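Local coordinates for SusD-like carbohydrate binding protein BF1063 (Bacteroides fragilis NCTC 9343, PDB 3I4G), which probably binds carbohydrate at the bacterial outer membrane, at residues A137-N142 / Y511-P516. Residues are numbered along the deposited sequence; the frame is centred on the assembly and turned at random.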
ATOM      1  N   ALA A 137      -0.967   0.549 -15.592  1.00  8.66           N
ATOM      2  CA  ALA A 137      -1.018  -0.795 -16.175  1.00  9.11           C
ATOM      3  C   ALA A 137      -1.583  -1.837 -15.208  1.00  8.42           C
ATOM      4  O   ALA A 137      -2.151  -2.818 -15.658  1.00  9.61           O
ATOM      5  CB  ALA A 137       0.401  -1.257 -16.631  1.00 10.25           C
ATOM      6  N   SER A 138      -1.424  -1.625 -13.901  1.00  8.91           N
ATOM      7  CA  SER A 138      -1.989  -2.544 -12.941  1.00  7.79           C
ATOM      8  C   SER A 138      -3.514  -2.508 -12.915  1.00  9.72           C
ATOM      9  O   SER A 138      -4.161  -3.545 -12.698  1.00  9.48           O
ATOM     10  CB  SER A 138      -1.467  -2.223 -11.539  1.00  9.61           C
ATOM     11  OG  SER A 138      -0.066  -2.456 -11.414  1.00  9.62           O
ATOM     12  N   TYR A 139      -4.104  -1.337 -13.141  1.00  9.26           N
ATOM     13  CA  TYR A 139      -5.525  -1.153 -12.890  1.00  7.81           C
ATOM     14  C   TYR A 139      -6.343  -0.806 -14.127  1.00  8.36           C
ATOM     15  O   TYR A 139      -7.376  -1.441 -14.372  1.00  9.42           O
ATOM     16  CB  TYR A 139      -5.692  -0.094 -11.785  1.00  9.72           C
ATOM     17  CG  TYR A 139      -4.996  -0.482 -10.476  1.00  8.45           C
ATOM     18  CD1 TYR A 139      -5.338  -1.655  -9.826  1.00  9.09           C
ATOM     19  CD2 TYR A 139      -4.022   0.304  -9.919  1.00  8.49           C
ATOM     20  CE1 TYR A 139      -4.716  -2.015  -8.657  1.00  8.44           C
ATOM     21  CE2 TYR A 139      -3.395  -0.036  -8.735  1.00  8.92           C
ATOM     22  CZ  TYR A 139      -3.767  -1.196  -8.111  1.00  8.17           C
ATOM     23  OH  TYR A 139      -3.194  -1.581  -6.899  1.00  9.24           O
ATOM     24  N   PHE A 140      -5.927   0.208 -14.894  1.00  7.72           N
ATOM     25  CA  PHE A 140      -6.594   0.512 -16.158  1.00  8.19           C
ATOM     26  C   PHE A 140      -6.131  -0.426 -17.291  1.00  8.93           C
ATOM     27  O   PHE A 140      -6.858  -0.662 -18.250  1.00  9.80           O
ATOM     28  CB  PHE A 140      -6.318   1.953 -16.572  1.00  8.16           C
ATOM     29  CG  PHE A 140      -6.828   3.001 -15.625  1.00  7.60           C
ATOM     30  CD1 PHE A 140      -8.156   3.401 -15.638  1.00  7.35           C
ATOM     31  CD2 PHE A 140      -5.970   3.633 -14.744  1.00  8.36           C
ATOM     32  CE1 PHE A 140      -8.611   4.401 -14.820  1.00  8.60           C
ATOM     33  CE2 PHE A 140      -6.446   4.632 -13.901  1.00  8.86           C
ATOM     34  CZ  PHE A 140      -7.763   5.035 -13.992  1.00  8.49           C
ATOM     35  N   LYS A 141      -4.893  -0.909 -17.200  1.00  9.37           N
ATOM     36  CA  LYS A 141      -4.301  -1.925 -18.078  1.00  8.83           C
ATOM     37  C   LYS A 141      -3.900  -1.442 -19.456  1.00 10.04           C
ATOM     38  O   LYS A 141      -2.711  -1.460 -19.755  1.00 10.97           O
ATOM     39  CB  LYS A 141      -5.178  -3.190 -18.157  1.00 10.56           C
ATOM     40  CG  LYS A 141      -5.369  -3.782 -16.748  1.00 12.43           C
ATOM     41  CD  LYS A 141      -5.815  -5.170 -16.739  1.00 15.07           C
ATOM     42  CE  LYS A 141      -5.866  -5.655 -15.300  1.00 13.74           C
ATOM     43  NZ  LYS A 141      -6.325  -7.053 -15.238  1.00 18.35           N
ATOM     44  N   ASN A 142      -4.854  -1.031 -20.285  1.00 10.50           N
ATOM     45  CA  ASN A 142      -4.582  -0.639 -21.670  1.00 10.01           C
ATOM     46  C   ASN A 142      -4.801   0.858 -21.727  1.00 10.14           C
ATOM     47  O   ASN A 142      -5.922   1.319 -21.662  1.00 11.15           O
ATOM     48  CB  ASN A 142      -5.509  -1.410 -22.600  1.00 11.01           C
ATOM     49  CG  ASN A 142      -5.507  -2.886 -22.301  1.00 12.37           C
ATOM     50  OD1 ASN A 142      -4.464  -3.532 -22.274  1.00 13.04           O
ATOM     51  ND2 ASN A 142      -6.709  -3.445 -22.059  1.00 16.63           N
ATOM     52  N   TYR A 511     -11.674  -6.631 -12.388  1.00  8.25           N
ATOM     53  CA  TYR A 511     -10.226  -6.707 -12.517  1.00  9.11           C
ATOM     54  C   TYR A 511      -9.635  -5.562 -13.341  1.00  9.66           C
ATOM     55  O   TYR A 511      -8.414  -5.393 -13.349  1.00  9.61           O
ATOM     56  CB  TYR A 511      -9.790  -8.074 -13.112  1.00  8.34           C
ATOM     57  CG  TYR A 511      -9.877  -9.170 -12.076  1.00  7.64           C
ATOM     58  CD1 TYR A 511      -8.972  -9.211 -11.035  1.00  8.11           C
ATOM     59  CD2 TYR A 511     -10.806 -10.164 -12.156  1.00  7.41           C
ATOM     60  CE1 TYR A 511      -9.027 -10.197 -10.093  1.00  8.37           C
ATOM     61  CE2 TYR A 511     -10.886 -11.184 -11.189  1.00  6.90           C
ATOM     62  CZ  TYR A 511      -9.965 -11.176 -10.180  1.00  7.90           C
ATOM     63  OH  TYR A 511     -10.008 -12.127  -9.179  1.00  7.99           O
ATOM     64  N   THR A 512     -10.474  -4.781 -14.037  1.00  8.64           N
ATOM     65  CA  THR A 512      -9.974  -3.670 -14.842  1.00  7.56           C
ATOM     66  C   THR A 512     -10.816  -2.432 -14.543  1.00  9.44           C
ATOM     67  O   THR A 512     -12.068  -2.491 -14.574  1.00 11.17           O
ATOM     68  CB  THR A 512     -10.079  -3.986 -16.327  1.00  9.12           C
ATOM     69  OG1 THR A 512      -9.386  -5.206 -16.631  1.00 11.27           O
ATOM     70  CG2 THR A 512      -9.419  -2.890 -17.159  1.00 10.43           C
ATOM     71  N   TRP A 513     -10.176  -1.308 -14.262  1.00  8.27           N
ATOM     72  CA  TRP A 513     -10.900  -0.056 -14.081  1.00  9.15           C
ATOM     73  C   TRP A 513     -11.172   0.502 -15.483  1.00  8.52           C
ATOM     74  O   TRP A 513     -10.295   0.451 -16.330  1.00  9.77           O
ATOM     75  CB  TRP A 513     -10.082   0.973 -13.318  1.00  9.42           C
ATOM     76  CG  TRP A 513      -9.651   0.613 -11.932  1.00  8.26           C
ATOM     77  CD1 TRP A 513     -10.002  -0.467 -11.179  1.00  9.17           C
ATOM     78  CD2 TRP A 513      -8.854   1.442 -11.087  1.00  7.66           C
ATOM     79  NE1 TRP A 513      -9.403  -0.393  -9.934  1.00  8.78           N
ATOM     80  CE2 TRP A 513      -8.704   0.785  -9.847  1.00  8.12           C
ATOM     81  CE3 TRP A 513      -8.261   2.696 -11.265  1.00  8.00           C
ATOM     82  CZ2 TRP A 513      -7.953   1.328  -8.821  1.00  8.00           C
ATOM     83  CZ3 TRP A 513      -7.503   3.201 -10.288  1.00  8.53           C
ATOM     84  CH2 TRP A 513      -7.361   2.540  -9.066  1.00  8.74           C
ATOM     85  N   PRO A 514     -12.378   1.068 -15.713  1.00  8.03           N
ATOM     86  CA  PRO A 514     -12.663   1.698 -17.008  1.00  8.22           C
ATOM     87  C   PRO A 514     -11.874   2.997 -17.177  1.00  9.39           C
ATOM     88  O   PRO A 514     -11.491   3.644 -16.197  1.00  9.48           O
ATOM     89  CB  PRO A 514     -14.145   2.003 -16.925  1.00  9.61           C
ATOM     90  CG  PRO A 514     -14.374   2.236 -15.456  1.00 10.37           C
ATOM     91  CD  PRO A 514     -13.472   1.226 -14.754  1.00  8.94           C
ATOM     92  N   ILE A 515     -11.620   3.382 -18.423  1.00  9.72           N
ATOM     93  CA  ILE A 515     -11.050   4.658 -18.698  1.00  8.72           C
ATOM     94  C   ILE A 515     -12.023   5.729 -18.178  1.00  8.81           C
ATOM     95  O   ILE A 515     -13.220   5.613 -18.398  1.00  9.09           O
ATOM     96  CB  ILE A 515     -10.880   4.837 -20.227  1.00 10.32           C
ATOM     97  CG1 ILE A 515      -9.948   3.802 -20.865  1.00 12.20           C
ATOM     98  CG2 ILE A 515     -10.344   6.251 -20.536  1.00 10.50           C
ATOM     99  CD1 ILE A 515      -8.542   3.814 -20.350  1.00 12.93           C
ATOM    100  N   PRO A 516     -11.516   6.764 -17.495  1.00  8.12           N
ATOM    101  CA  PRO A 516     -12.450   7.758 -16.993  1.00  8.53           C
ATOM    102  C   PRO A 516     -13.333   8.349 -18.095  1.00  8.75           C
ATOM    103  O   PRO A 516     -12.868   8.604 -19.203  1.00  9.48           O
ATOM    104  CB  PRO A 516     -11.530   8.818 -16.382  1.00  8.49           C
ATOM    105  CG  PRO A 516     -10.292   8.052 -16.000  1.00 10.53           C
ATOM    106  CD  PRO A 516     -10.141   7.039 -17.069  1.00  9.13           C
TER
HETATM  107  O   HOH W   1      -9.349   0.351 -18.881  1.00 11.52           O
HETATM  108  O   HOH W   2      -6.331  -7.130 -12.383  1.00 12.66           O
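W513 meets two consecutive aromatic residues in two different ways: its six-membered ring lies in an offset stack with Y139 and turns its edge to the face of F140. The Y139 and W513 planes are 11° apart, and Y139 CB sits over the centre of the six-membered ring, 3.6 Å from its centroid, as a CH-pi contact. W513 CE3 comes 3.6 Å from F140 CZ, above the rim of a phenyl ring turned 83° to the indole. The backbones are joined as well: W513 N donates to Y139 O (2.8 Å, 168° at the hydrogen) from above the carbonyl plane. The cluster ties the C-terminal end of helix 116-139, in the helix-rich N-terminal part of this SusD-family protein, to the loop leading into helix 517-522. W92 of helix 86-109 packs edge-to-face with F140, and W513 NE1 donates to the Y455 hydroxyl.

F140 also carries its edge to P514 O, 3.3 Å from CE1 and near the ring plane. Beyond the helix K141 takes positive phi; its chain, extended beyond CG, passes T512 OG1, and NZ makes a weak hydrogen bond of 3.3 Å to Y511 O that a water bridges as well. A second water donates to both F140 O and W513 O.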